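Local coordinates for kinesin-like protein Nod (Drosophila melanogaster, PDB 3DCB), which is required to segregate non-exchange chromosomes in meiosis, and binds and hydrolyses ATP and binds microtubules through the kinesin motor domain that this chain comprises, at residues A[24-29]-A[306-311]; A[65-70]-A[80-85]; A[107-112]-A[239-244]; A[154-159]-A[197-202]; A[269-274]-A[291-296]. One frame throughout, in Å; residues are numbered along the deposited sequence.

Contact 1: residues A[24-29]-A[306-311]; sequences VRIAVR and LTFLAC
Ile26 and Phe308 stand next to each other on one face of the sheet, and their contact is close: Ile26 CD1 comes within 3.4 Å of Phe308 CD2. Ile26 reaches the ring because its CG1 stands beside its own backbone N and the chain then bends again (chi2 -65°), turning the terminal methyl to the neighbouring strand. Val24 CG1 meets the ring edge, 3.8 Å from Phe308 CE2, and Leu306 CD1, from the ring's own strand, sits over one face near its rim. Were Phe308 an alanine, the methyls of Ile26 and Val24 would probably lose their wall, opening a gap toward Ala332 of helix 319-334. These are adjacent parallel strands of the central sheet of the kinesin motor domain, joined by a ladder of five backbone hydrogen bonds, among them Arg25 N to Leu306 O at 3.0 Å and Ala310 N to Ala27 O at 2.6 Å. Across the sheet, the small Ala27 CB lies 3.9 Å from Leu309 CD1, and Leu82 of helix 75-82 packs on it. The Thr307 side chain lies beside that of Arg25, with OG1 3.8 Å from Arg25 CB and CD. Farther out, Arg29 extends its straight chain so that NH1 hydrogen-bonds Ser111 OG, beside the bound nucleotide.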
# COMPACT_ATOMS: atom_id res chain seq x y z
N VAL A 24 -7.98 6.78 9.13
CA VAL A 24 -6.59 6.43 8.92
C VAL A 24 -6.31 5.25 9.81
O VAL A 24 -6.38 5.35 11.04
CB VAL A 24 -5.64 7.59 9.27
CG1 VAL A 24 -4.20 7.11 9.18
CG2 VAL A 24 -5.85 8.75 8.29
N ARG A 25 -6.01 4.11 9.20
CA ARG A 25 -5.73 2.92 9.98
C ARG A 25 -4.27 2.50 9.88
O ARG A 25 -3.59 2.78 8.88
CB ARG A 25 -6.61 1.76 9.51
CG ARG A 25 -8.09 2.05 9.57
CD ARG A 25 -8.83 1.05 8.72
NE ARG A 25 -9.13 -0.19 9.42
CZ ARG A 25 -9.42 -1.33 8.81
NH1 ARG A 25 -9.43 -1.38 7.48
NH2 ARG A 25 -9.71 -2.42 9.51
N ILE A 26 -3.81 1.85 10.94
CA ILE A 26 -2.44 1.35 11.04
C ILE A 26 -2.47 -0.16 11.27
O ILE A 26 -3.17 -0.64 12.16
CB ILE A 26 -1.68 1.98 12.24
CG1 ILE A 26 -1.78 3.50 12.21
CG2 ILE A 26 -0.21 1.58 12.19
CD1 ILE A 26 -1.10 4.14 11.03
N ALA A 27 -1.70 -0.88 10.48
CA ALA A 27 -1.61 -2.34 10.58
C ALA A 27 -0.15 -2.74 10.52
O ALA A 27 0.67 -2.09 9.86
CB ALA A 27 -2.38 -2.99 9.44
N VAL A 28 0.19 -3.84 11.18
CA VAL A 28 1.55 -4.32 11.20
C VAL A 28 1.51 -5.81 10.95
O VAL A 28 0.66 -6.50 11.51
CB VAL A 28 2.22 -4.06 12.56
CG1 VAL A 28 3.70 -4.42 12.52
CG2 VAL A 28 2.03 -2.61 12.95
N ARG A 29 2.41 -6.29 10.11
CA ARG A 29 2.47 -7.71 9.81
C ARG A 29 3.89 -8.21 10.03
O ARG A 29 4.82 -7.74 9.38
CB ARG A 29 2.07 -7.97 8.36
CG ARG A 29 2.08 -9.45 8.02
CD ARG A 29 1.87 -9.70 6.54
NE ARG A 29 1.34 -11.04 6.33
CZ ARG A 29 1.13 -11.60 5.14
NH1 ARG A 29 1.41 -10.94 4.02
NH2 ARG A 29 0.61 -12.81 5.07
N LEU A 306 -7.17 6.08 4.14
CA LEU A 306 -5.74 5.81 4.10
C LEU A 306 -5.39 4.72 5.11
O LEU A 306 -5.68 4.85 6.30
CB LEU A 306 -4.95 7.07 4.41
CG LEU A 306 -3.45 6.94 4.73
CD1 LEU A 306 -2.74 6.17 3.62
CD2 LEU A 306 -2.86 8.34 4.90
N THR A 307 -4.77 3.66 4.62
CA THR A 307 -4.38 2.57 5.48
C THR A 307 -2.92 2.21 5.27
O THR A 307 -2.48 1.98 4.15
CB THR A 307 -5.25 1.33 5.25
OG1 THR A 307 -6.57 1.58 5.73
CG2 THR A 307 -4.67 0.11 5.98
N PHE A 308 -2.19 2.16 6.38
CA PHE A 308 -0.79 1.82 6.38
C PHE A 308 -0.62 0.38 6.81
O PHE A 308 -1.33 -0.10 7.70
CB PHE A 308 -0.03 2.67 7.38
CG PHE A 308 -0.01 4.12 7.07
CD1 PHE A 308 0.90 4.64 6.15
CD2 PHE A 308 -0.87 4.98 7.73
CE1 PHE A 308 0.94 6.00 5.89
CE2 PHE A 308 -0.84 6.34 7.49
CZ PHE A 308 0.07 6.86 6.57
N LEU A 309 0.33 -0.31 6.19
CA LEU A 309 0.65 -1.68 6.55
C LEU A 309 2.15 -1.71 6.82
O LEU A 309 2.95 -1.77 5.89
CB LEU A 309 0.29 -2.67 5.43
CG LEU A 309 0.81 -4.09 5.73
CD1 LEU A 309 0.35 -4.50 7.14
CD2 LEU A 309 0.35 -5.08 4.68
N ALA A 310 2.52 -1.63 8.09
CA ALA A 310 3.92 -1.64 8.47
C ALA A 310 4.42 -3.09 8.52
O ALA A 310 3.82 -3.93 9.19
CB ALA A 310 4.09 -0.95 9.84
N CYS A 311 5.49 -3.39 7.78
CA CYS A 311 6.04 -4.75 7.78
C CYS A 311 7.32 -4.75 8.63
O CYS A 311 8.19 -3.92 8.42
CB CYS A 311 6.39 -5.19 6.36
SG CYS A 311 4.99 -5.13 5.25

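Contact 2: residues A[65-70]-A[80-85]; sequences FDHAFP and QALILP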
# COMPACT_ATOMS: atom_id res chain seq x y z
N PHE A 65 -2.16 -0.87 17.69
CA PHE A 65 -2.62 -0.49 16.38
C PHE A 65 -4.00 -1.07 16.09
O PHE A 65 -4.63 -1.68 16.96
CB PHE A 65 -1.63 -0.96 15.32
CG PHE A 65 -0.22 -0.47 15.55
CD1 PHE A 65 0.06 0.89 15.59
CD2 PHE A 65 0.83 -1.37 15.69
CE1 PHE A 65 1.38 1.35 15.77
CE2 PHE A 65 2.14 -0.92 15.87
CZ PHE A 65 2.41 0.44 15.90
N ASP A 66 -4.48 -0.89 14.86
CA ASP A 66 -5.78 -1.41 14.50
C ASP A 66 -5.68 -2.87 14.11
O ASP A 66 -6.68 -3.59 14.14
CB ASP A 66 -6.38 -0.60 13.34
CG ASP A 66 -6.59 0.85 13.71
OD1 ASP A 66 -5.70 1.68 13.42
OD2 ASP A 66 -7.65 1.17 14.29
N HIS A 67 -4.48 -3.31 13.77
CA HIS A 67 -4.26 -4.69 13.36
C HIS A 67 -2.82 -5.11 13.55
O HIS A 67 -1.92 -4.54 12.95
CB HIS A 67 -4.62 -4.85 11.89
CG HIS A 67 -6.07 -4.68 11.58
ND1 HIS A 67 -7.01 -5.66 11.85
CD2 HIS A 67 -6.75 -3.67 10.99
CE1 HIS A 67 -8.19 -5.27 11.43
NE2 HIS A 67 -8.07 -4.06 10.90
N ALA A 68 -2.60 -6.12 14.39
CA ALA A 68 -1.27 -6.63 14.65
C ALA A 68 -1.25 -8.07 14.16
O ALA A 68 -1.72 -8.97 14.85
CB ALA A 68 -0.98 -6.57 16.14
N PHE A 69 -0.74 -8.29 12.95
CA PHE A 69 -0.71 -9.63 12.37
C PHE A 69 0.58 -10.42 12.56
O PHE A 69 1.66 -10.01 12.12
CB PHE A 69 -1.00 -9.56 10.86
CG PHE A 69 -2.30 -8.87 10.52
CD1 PHE A 69 -3.51 -9.34 11.00
CD2 PHE A 69 -2.30 -7.76 9.67
CE1 PHE A 69 -4.72 -8.72 10.65
CE2 PHE A 69 -3.50 -7.14 9.31
CZ PHE A 69 -4.71 -7.62 9.80
N PRO A 70 0.49 -11.57 13.23
CA PRO A 70 1.69 -12.40 13.44
C PRO A 70 2.04 -13.10 12.14
O PRO A 70 1.18 -13.31 11.29
CB PRO A 70 1.26 -13.39 14.53
CG PRO A 70 -0.22 -13.53 14.29
CD PRO A 70 -0.65 -12.08 14.01
N GLN A 80 -8.98 -10.02 4.02
CA GLN A 80 -10.37 -9.89 4.44
C GLN A 80 -10.55 -8.98 5.66
O GLN A 80 -11.63 -8.43 5.89
CB GLN A 80 -10.96 -11.27 4.72
CG GLN A 80 -10.96 -12.16 3.49
CD GLN A 80 -11.68 -13.47 3.73
OE1 GLN A 80 -11.49 -14.45 2.99
NE2 GLN A 80 -12.53 -13.49 4.76
N ALA A 81 -9.48 -8.79 6.42
CA ALA A 81 -9.55 -7.94 7.59
C ALA A 81 -9.10 -6.52 7.32
O ALA A 81 -9.70 -5.56 7.79
CB ALA A 81 -8.69 -8.54 8.71
N LEU A 82 -8.04 -6.39 6.54
CA LEU A 82 -7.48 -5.09 6.26
C LEU A 82 -7.96 -4.37 5.01
O LEU A 82 -8.09 -3.14 5.01
CB LEU A 82 -5.96 -5.22 6.20
CG LEU A 82 -5.17 -3.94 5.98
CD1 LEU A 82 -5.27 -3.08 7.23
CD2 LEU A 82 -3.73 -4.30 5.69
N ILE A 83 -8.20 -5.11 3.93
CA ILE A 83 -8.59 -4.49 2.68
C ILE A 83 -10.05 -4.64 2.27
O ILE A 83 -10.65 -3.68 1.79
CB ILE A 83 -7.71 -5.03 1.53
CG1 ILE A 83 -6.23 -4.96 1.93
CG2 ILE A 83 -7.98 -4.24 0.27
CD1 ILE A 83 -5.74 -3.56 2.24
N LEU A 84 -10.61 -5.83 2.44
CA LEU A 84 -11.99 -6.06 2.06
C LEU A 84 -12.88 -4.90 2.47
O LEU A 84 -13.73 -4.46 1.71
CB LEU A 84 -12.51 -7.36 2.67
CG LEU A 84 -13.95 -7.73 2.27
CD1 LEU A 84 -14.07 -7.71 0.77
CD2 LEU A 84 -14.30 -9.11 2.82
N PRO A 85 -12.69 -4.39 3.69
CA PRO A 85 -13.53 -3.26 4.11
C PRO A 85 -13.45 -2.07 3.14
O PRO A 85 -14.47 -1.47 2.81
CB PRO A 85 -12.99 -2.94 5.50
CG PRO A 85 -12.60 -4.29 6.03
CD PRO A 85 -11.91 -4.92 4.83
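His67 and Phe69, two residues apart on one strand, both have CG beside the backbone N (chi1 -67° and -56°), which sends their rings together to the helical turn of Ala81 and Leu82. Leu82 replies with CG turned opposite to its backbone N (chi1 -177°), carrying CD1 to 4.1 Å from His67 CD2, the two side chains meeting at a slant. Ala81 stands before both rings: its CB is 4.2 Å from Phe69 CZ and 4.3 Å from His67 CE1. A methyl suits this place, since a longer side chain would have to share it with two aromatic groups. The contact belongs to a compact strand-to-helix connection of the kinesin motor domain, in which strand 67-69, paired in parallel with strand 23-30, is followed closely in the chain by helix 75-82, which packs against it. Phe69 CE2 also touches Leu82 CB at 4.4 Å, while the ring rests on Met78 one turn earlier in that helix. Ala81 O, 3.8 Å from His67 NE2, is not hydrogen-bonded to it. The carbonyl of Leu82 takes a weak hydrogen bond from Arg25 NH1, and Leu82 itself packs on Ala27 of strand 23-30.

Contact 3: residues A[107-112]-A[239-244]; sequences GKSYSM and IVDLAG. With MG (magnesium ion), chain B; ANP (phosphoaminophosphonic acid-adenylate ester), chain C.
Ser109 OG donates to Asp241 OD1 where the P-loop (Walker A) meets the Asp-Leu-Ala-Gly sequence, which in kinesins begins switch II. True to the P-loop, the backbone N atoms of Gly107, Lys108, Ser109 and Tyr110 hydrogen-bond phosphate oxygens of ANP, an ATP analogue. This is the tight side. The 2.5 Å modelled between Ser109 OG and Asp241 OD1 is doubtfully short, but consistent with the carboxylate orienting the hydroxyl, whose oxygen also binds the magnesium ion. ANP O3G and O2B and three waters complete the ion's shell. One water lies 2.9 Å from Asp241 OD2 and also near Leu242 O, so Asp241 is a second-shell residue, reaching the ion through Ser109 OG and through this water. Lys108, bent at its last two torsions, curls round to place NZ 2.7 Å from both ANP O1B and O1G, a cation suited to bridging two phosphates. Gly244 N reaches O1G from the other segment at 2.9 Å, close to the gamma phosphate because it has no side chain. Met112 CB makes buried apolar contact with Ile239 CG2, without bonds. The open side is at partly exposed Tyr110, which offers a ring face to the adenine and hydrogen-bonds His124 ND1 through OH. With alanine replacing Tyr110, that adenine face would probably be uncovered and His124 would lose its partner. Gly107 O accepts from Ser111 N and Ser111 OG, which arrive from opposite faces of its carbonyl plane.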
# COMPACT_ATOMS: atom_id res chain seq x y z
N GLY A 107 8.50 -8.49 3.32
CA GLY A 107 7.27 -8.93 2.69
C GLY A 107 6.30 -7.84 2.24
O GLY A 107 5.11 -8.11 2.10
N LYS A 108 6.80 -6.63 2.03
CA LYS A 108 5.94 -5.54 1.56
C LYS A 108 5.41 -5.88 0.17
O LYS A 108 4.20 -5.87 -0.08
CB LYS A 108 6.71 -4.22 1.50
CG LYS A 108 7.13 -3.71 2.85
CD LYS A 108 7.79 -2.35 2.78
CE LYS A 108 9.14 -2.38 2.06
NZ LYS A 108 10.10 -3.32 2.69
N SER A 109 6.33 -6.20 -0.73
CA SER A 109 5.95 -6.56 -2.09
C SER A 109 5.07 -7.79 -2.16
O SER A 109 4.13 -7.85 -2.94
CB SER A 109 7.18 -6.79 -2.93
OG SER A 109 7.49 -5.62 -3.64
N TYR A 110 5.42 -8.78 -1.34
CA TYR A 110 4.70 -10.04 -1.28
C TYR A 110 3.27 -9.77 -0.83
O TYR A 110 2.32 -10.26 -1.44
CB TYR A 110 5.41 -10.96 -0.28
CG TYR A 110 4.64 -12.19 0.11
CD1 TYR A 110 4.55 -13.29 -0.76
CD2 TYR A 110 4.00 -12.27 1.34
CE1 TYR A 110 3.84 -14.43 -0.39
CE2 TYR A 110 3.28 -13.40 1.71
CZ TYR A 110 3.21 -14.48 0.85
OH TYR A 110 2.55 -15.62 1.23
N SER A 111 3.14 -8.97 0.23
CA SER A 111 1.85 -8.62 0.80
C SER A 111 0.94 -7.80 -0.09
O SER A 111 -0.28 -7.96 -0.04
CB SER A 111 2.06 -7.82 2.09
OG SER A 111 2.65 -8.64 3.08
N MET A 112 1.50 -6.91 -0.88
CA MET A 112 0.66 -6.07 -1.71
C MET A 112 0.28 -6.78 -2.98
O MET A 112 -0.73 -6.45 -3.62
CB MET A 112 1.38 -4.76 -2.01
CG MET A 112 1.77 -3.94 -0.77
SD MET A 112 0.34 -3.45 0.21
CE MET A 112 0.42 -4.70 1.47
N ILE A 239 -2.64 0.99 -4.41
CA ILE A 239 -1.85 -0.02 -3.73
C ILE A 239 -0.41 0.52 -3.82
O ILE A 239 0.17 0.59 -4.92
CB ILE A 239 -2.01 -1.37 -4.43
CG1 ILE A 239 -3.51 -1.73 -4.49
CG2 ILE A 239 -1.27 -2.48 -3.65
CD1 ILE A 239 -4.15 -1.89 -3.15
N VAL A 240 0.14 0.95 -2.68
CA VAL A 240 1.48 1.52 -2.62
C VAL A 240 2.52 0.60 -2.02
O VAL A 240 2.42 0.21 -0.85
CB VAL A 240 1.49 2.85 -1.82
CG1 VAL A 240 2.86 3.50 -1.92
CG2 VAL A 240 0.42 3.80 -2.36
N ASP A 241 3.52 0.27 -2.82
CA ASP A 241 4.59 -0.63 -2.41
C ASP A 241 5.91 0.14 -2.29
O ASP A 241 6.66 0.27 -3.26
CB ASP A 241 4.71 -1.73 -3.44
CG ASP A 241 5.58 -2.89 -2.99
OD1 ASP A 241 5.91 -3.73 -3.86
OD2 ASP A 241 5.92 -2.98 -1.79
N LEU A 242 6.18 0.64 -1.09
CA LEU A 242 7.43 1.35 -0.82
C LEU A 242 8.60 0.37 -0.69
O LEU A 242 8.48 -0.67 -0.06
CB LEU A 242 7.30 2.19 0.45
CG LEU A 242 7.06 3.69 0.24
CD1 LEU A 242 6.11 3.93 -0.93
CD2 LEU A 242 6.52 4.33 1.51
N ALA A 243 9.73 0.73 -1.29
CA ALA A 243 10.95 -0.06 -1.15
C ALA A 243 11.59 0.16 0.21
O ALA A 243 11.53 1.25 0.77
CB ALA A 243 11.93 0.28 -2.27
N GLY A 244 12.21 -0.89 0.74
CA GLY A 244 13.00 -0.78 1.96
C GLY A 244 14.40 -0.27 1.69
O GLY A 244 15.04 -0.65 0.71
MG MG B . 9.44 -4.84 -2.80
PG ANP C . 12.16 -4.65 -0.40
O1G ANP C . 11.74 -3.70 0.64
O2G ANP C . 13.71 -4.45 -0.69
O3G ANP C . 11.38 -4.34 -1.76
PB ANP C . 10.27 -6.61 0.41
O1B ANP C . 9.91 -5.83 1.61
O2B ANP C . 9.33 -6.17 -0.82
N3B ANP C . 11.91 -6.27 0.07
PA ANP C . 9.35 -9.04 -0.32
O1A ANP C . 7.97 -8.54 -0.35
O2A ANP C . 10.03 -8.87 -1.75
O3A ANP C . 10.24 -8.18 0.76
O5' ANP C . 9.35 -10.57 0.12
C5' ANP C . 10.72 -11.05 0.15
C4' ANP C . 10.71 -12.58 0.26
O4' ANP C . 10.08 -12.99 1.51
C3' ANP C . 9.89 -13.17 -0.92
O3' ANP C . 10.27 -14.50 -1.21
C2' ANP C . 8.52 -13.37 -0.16
O2' ANP C . 7.72 -14.37 -0.78
C1' ANP C . 9.01 -13.91 1.21
N9 ANP C . 7.94 -13.77 2.20
C8 ANP C . 7.67 -12.66 2.96
N7 ANP C . 6.56 -12.83 3.63
C5 ANP C . 6.15 -14.11 3.50
C6 ANP C . 5.05 -14.87 3.96
N6 ANP C . 4.19 -14.34 4.89
N1 ANP C . 4.87 -16.13 3.48
C2 ANP C . 5.77 -16.70 2.66
N3 ANP C . 6.81 -16.01 2.18
C4 ANP C . 7.01 -14.73 2.53
O HOH W 1 8.76 -2.74 -1.75
O HOH W 2 10.82 -6.85 -3.00
O HOH W 3 9.98 -3.91 -4.98

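Contact 4: residues A[154-159]-A[197-202]; sequences ASFIEI and HILELG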
# COMPACT_ATOMS: atom_id res chain seq x y z
N ALA A 154 -6.64 0.34 -14.63
CA ALA A 154 -5.46 0.14 -13.82
C ALA A 154 -4.36 1.06 -14.31
O ALA A 154 -4.21 1.29 -15.51
CB ALA A 154 -5.00 -1.30 -13.92
N SER A 155 -3.61 1.63 -13.37
CA SER A 155 -2.49 2.50 -13.70
C SER A 155 -1.32 1.99 -12.87
O SER A 155 -1.50 1.48 -11.76
CB SER A 155 -2.81 3.96 -13.39
OG SER A 155 -2.92 4.21 -12.00
N PHE A 156 -0.13 2.12 -13.42
CA PHE A 156 1.05 1.63 -12.73
C PHE A 156 2.10 2.74 -12.77
O PHE A 156 2.58 3.11 -13.84
CB PHE A 156 1.55 0.36 -13.46
CG PHE A 156 2.53 -0.47 -12.67
CD1 PHE A 156 3.16 0.04 -11.54
CD2 PHE A 156 2.84 -1.76 -13.08
CE1 PHE A 156 4.09 -0.73 -10.84
CE2 PHE A 156 3.76 -2.54 -12.39
CZ PHE A 156 4.39 -2.02 -11.27
N ILE A 157 2.41 3.29 -11.61
CA ILE A 157 3.40 4.35 -11.55
C ILE A 157 4.58 3.95 -10.68
O ILE A 157 4.41 3.31 -9.65
CB ILE A 157 2.81 5.65 -10.99
CG1 ILE A 157 1.85 6.29 -11.99
CG2 ILE A 157 3.93 6.64 -10.67
CD1 ILE A 157 1.10 7.47 -11.41
N GLU A 158 5.78 4.30 -11.13
CA GLU A 158 6.99 4.01 -10.38
C GLU A 158 7.65 5.32 -9.98
O GLU A 158 7.64 6.29 -10.73
CB GLU A 158 7.97 3.17 -11.22
CG GLU A 158 9.41 3.18 -10.69
CD GLU A 158 10.40 2.45 -11.60
OE1 GLU A 158 10.35 2.66 -12.84
OE2 GLU A 158 11.25 1.68 -11.07
N ILE A 159 8.19 5.37 -8.76
CA ILE A 159 8.86 6.56 -8.28
C ILE A 159 10.32 6.19 -8.03
O ILE A 159 10.62 5.34 -7.20
CB ILE A 159 8.23 7.06 -6.97
CG1 ILE A 159 6.88 7.70 -7.28
CG2 ILE A 159 9.15 8.09 -6.31
CD1 ILE A 159 6.11 8.11 -6.04
N HIS A 197 -1.25 -9.18 -17.28
CA HIS A 197 -0.69 -8.42 -18.39
C HIS A 197 -0.16 -7.08 -17.94
O HIS A 197 0.99 -6.73 -18.21
CB HIS A 197 -1.73 -8.18 -19.48
CG HIS A 197 -1.32 -7.17 -20.51
ND1 HIS A 197 -0.29 -7.39 -21.40
CD2 HIS A 197 -1.82 -5.95 -20.81
CE1 HIS A 197 -0.17 -6.35 -22.20
NE2 HIS A 197 -1.09 -5.46 -21.86
N ILE A 198 -1.02 -6.31 -17.29
CA ILE A 198 -0.67 -4.98 -16.81
C ILE A 198 0.57 -5.01 -15.93
O ILE A 198 1.48 -4.22 -16.11
CB ILE A 198 -1.85 -4.36 -16.04
CG1 ILE A 198 -2.79 -3.69 -17.03
CG2 ILE A 198 -1.36 -3.34 -15.03
CD1 ILE A 198 -3.30 -4.60 -18.10
N LEU A 199 0.61 -5.93 -14.97
CA LEU A 199 1.77 -6.02 -14.08
C LEU A 199 3.04 -6.45 -14.80
O LEU A 199 4.13 -6.01 -14.44
CB LEU A 199 1.47 -6.98 -12.94
CG LEU A 199 1.02 -6.35 -11.62
CD1 LEU A 199 0.38 -4.99 -11.86
CD2 LEU A 199 0.05 -7.30 -10.95
N GLU A 200 2.90 -7.30 -15.81
CA GLU A 200 4.05 -7.78 -16.56
C GLU A 200 4.66 -6.64 -17.35
O GLU A 200 5.87 -6.38 -17.28
CB GLU A 200 3.62 -8.91 -17.50
CG GLU A 200 4.77 -9.52 -18.30
CD GLU A 200 5.85 -10.14 -17.42
OE1 GLU A 200 5.59 -11.19 -16.78
OE2 GLU A 200 6.96 -9.56 -17.36
N LEU A 201 3.82 -5.95 -18.11
CA LEU A 201 4.25 -4.82 -18.91
C LEU A 201 4.95 -3.77 -18.05
O LEU A 201 6.03 -3.30 -18.38
CB LEU A 201 3.05 -4.19 -19.61
CG LEU A 201 3.38 -2.91 -20.37
CD1 LEU A 201 4.52 -3.17 -21.35
CD2 LEU A 201 2.13 -2.44 -21.10
N GLY A 202 4.33 -3.43 -16.92
CA GLY A 202 4.90 -2.44 -16.03
C GLY A 202 6.28 -2.80 -15.49
O GLY A 202 7.16 -1.94 -15.39
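Phe156 meets Gly202 at close range, its CD2 3.7 Å from Gly202 CA. With CG opposite to the backbone N (chi1 -164°) the ring leaves the strand toward the helix, and the small second torsion (chi2 -15°) turns it so that one edge faces the backbone there. The carbonyl oxygens of Ile198 and Leu199 lie near the ring plane at this edge, the latter 4.0 Å from Phe156 CE2. Glycine suits its position, because a beta carbon on Gly202 would collide with CD2. Leu199 bends its chain toward the strand, its first torsion twisted away from a staggered value, and brings CD1 to 4.2 Å from Phe156 CE2. Two residues earlier on the same face of the strand, the short Ala154 CB faces Ile198 CG2 at 4.3 Å. Beyond this, Phe156 also packs on Ala222 and Val224 of the adjoining strand 221-229. The arrangement is that of a helix laid on a face of a sheet, the two axes only 23° apart and running in the same sense, as in the layered alpha/beta fold of the kinesin motor domain.

Contact 5: residues A[269-274]-A[291-296]; sequences LSINKV and VLTTVL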
# COMPACT_ATOMS: atom_id res chain seq x y z
N LEU A 269 7.02 11.03 5.42
CA LEU A 269 6.89 12.26 6.18
C LEU A 269 5.84 13.17 5.59
O LEU A 269 5.10 13.83 6.31
CB LEU A 269 8.22 13.00 6.23
CG LEU A 269 9.36 12.23 6.91
CD1 LEU A 269 10.67 12.91 6.58
CD2 LEU A 269 9.12 12.18 8.42
N SER A 270 5.79 13.20 4.27
CA SER A 270 4.84 14.04 3.58
C SER A 270 3.40 13.61 3.82
O SER A 270 2.52 14.45 4.01
CB SER A 270 5.15 14.07 2.09
OG SER A 270 6.47 14.56 1.89
N ILE A 271 3.14 12.31 3.82
CA ILE A 271 1.77 11.86 4.04
C ILE A 271 1.30 12.28 5.43
O ILE A 271 0.18 12.77 5.57
CB ILE A 271 1.63 10.34 3.88
CG1 ILE A 271 1.76 9.97 2.41
CG2 ILE A 271 0.27 9.89 4.40
CD1 ILE A 271 1.62 8.49 2.15
N ASN A 272 2.13 12.08 6.44
CA ASN A 272 1.76 12.47 7.80
C ASN A 272 1.55 13.98 7.85
O ASN A 272 0.59 14.46 8.43
CB ASN A 272 2.84 12.07 8.80
CG ASN A 272 2.54 10.74 9.47
OD1 ASN A 272 1.44 10.20 9.34
ND2 ASN A 272 3.51 10.21 10.21
N LYS A 273 2.46 14.71 7.23
CA LYS A 273 2.37 16.16 7.19
C LYS A 273 1.06 16.56 6.54
O LYS A 273 0.44 17.55 6.92
CB LYS A 273 3.54 16.73 6.40
CG LYS A 273 3.60 18.24 6.41
CD LYS A 273 4.83 18.74 5.68
CE LYS A 273 4.96 20.24 5.83
NZ LYS A 273 6.08 20.79 5.00
N VAL A 274 0.63 15.77 5.56
CA VAL A 274 -0.62 16.04 4.84
C VAL A 274 -1.81 15.74 5.72
O VAL A 274 -2.66 16.60 5.94
CB VAL A 274 -0.73 15.18 3.57
CG1 VAL A 274 -2.14 15.24 3.01
CG2 VAL A 274 0.25 15.68 2.53
N VAL A 291 6.70 13.57 -4.43
CA VAL A 291 6.00 13.06 -5.60
C VAL A 291 4.89 12.11 -5.16
O VAL A 291 3.83 12.07 -5.79
CB VAL A 291 6.96 12.34 -6.55
CG1 VAL A 291 7.95 13.33 -7.15
CG2 VAL A 291 7.73 11.26 -5.80
N LEU A 292 5.13 11.35 -4.09
CA LEU A 292 4.13 10.41 -3.60
C LEU A 292 2.82 11.10 -3.26
O LEU A 292 1.76 10.69 -3.74
CB LEU A 292 4.64 9.65 -2.38
CG LEU A 292 3.58 8.67 -1.83
CD1 LEU A 292 3.28 7.62 -2.90
CD2 LEU A 292 4.08 8.01 -0.55
N THR A 293 2.88 12.14 -2.44
CA THR A 293 1.67 12.88 -2.08
C THR A 293 1.15 13.67 -3.28
O THR A 293 -0.01 14.08 -3.30
CB THR A 293 1.89 13.87 -0.93
OG1 THR A 293 2.98 14.74 -1.24
CG2 THR A 293 2.20 13.13 0.38
N THR A 294 2.02 13.90 -4.26
CA THR A 294 1.60 14.63 -5.45
C THR A 294 0.78 13.68 -6.31
O THR A 294 -0.31 14.04 -6.77
CB THR A 294 2.83 15.17 -6.25
OG1 THR A 294 3.49 16.18 -5.48
CG2 THR A 294 2.41 15.75 -7.58
N VAL A 295 1.30 12.47 -6.51
CA VAL A 295 0.61 11.46 -7.29
C VAL A 295 -0.74 11.05 -6.68
O VAL A 295 -1.71 10.84 -7.39
CB VAL A 295 1.49 10.21 -7.42
CG1 VAL A 295 0.66 9.04 -7.90
CG2 VAL A 295 2.63 10.49 -8.38
N LEU A 296 -0.78 10.95 -5.35
CA LEU A 296 -1.99 10.54 -4.63
C LEU A 296 -2.86 11.70 -4.17
O LEU A 296 -3.74 11.52 -3.35
CB LEU A 296 -1.59 9.75 -3.39
CG LEU A 296 -0.69 8.55 -3.60
CD1 LEU A 296 -0.12 8.10 -2.29
CD2 LEU A 296 -1.49 7.45 -4.29
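Thr293 points its methyl into the side of helix 266-277, where CG2 is 3.5 Å from Ser270 CB and also touches Ile271 CG1 and Val274 CG2. Against both Ile271 and Val274 the side chains pass antiparallel to one another, so the branches interleave rather than meet head-on. Its rotation is fixed by its own hydroxyl: OG1 sits between the backbone N and the carbonyl carbon (chi1 54°) and hydrogen-bonds Tyr287 O, which holds the methyl toward the other helix. A threonine thus serves two tasks here, an apolar branch across the contact and a polar one held on its own side. Ser270 is small enough to let the methyl in close, and its OG is engaged by Leu266 O one turn back. Ile271, extended at its second torsion (chi2 -179°), carries CD1 to 3.7 Å from Leu292 CD2, the two chains slanting across each other. The helix axes are 53° apart and approach to 9.2 Å. By comparison with other kinesins, these two helices probably belong to the microtubule-binding face. Ile271 and Leu292 both rest on Leu99 of strand 96-102, Ile271 also on Leu306 and Phe308 of strand 305-312, while Asn272 meets helix 319-334.

How the contacts relate
Contacts 1 and 3 are the most central, the first a backbone hydrogen-bond ladder with largely apolar side chains on the Phe308 face, the second a polar site of metal, phosphate and carboxylate. They are joined by Cys311 packing on Lys108 and by Leu309 on Met112. Contact 2, partly buried and farther out, shares the sheet with contact 1 and is tied to it by the strand pairing of 67-69 with 23-30. Contacts 4 and 5 are buried side-chain packing farther from the centre, where helices pack on the sheet, one a helix on a strand, the other two helices, and they touch through Ile159 and Val291. Contact 5 also reaches contact 1 through Ile271, whereas contact 4 lies about 13 Å from it at nearest atoms.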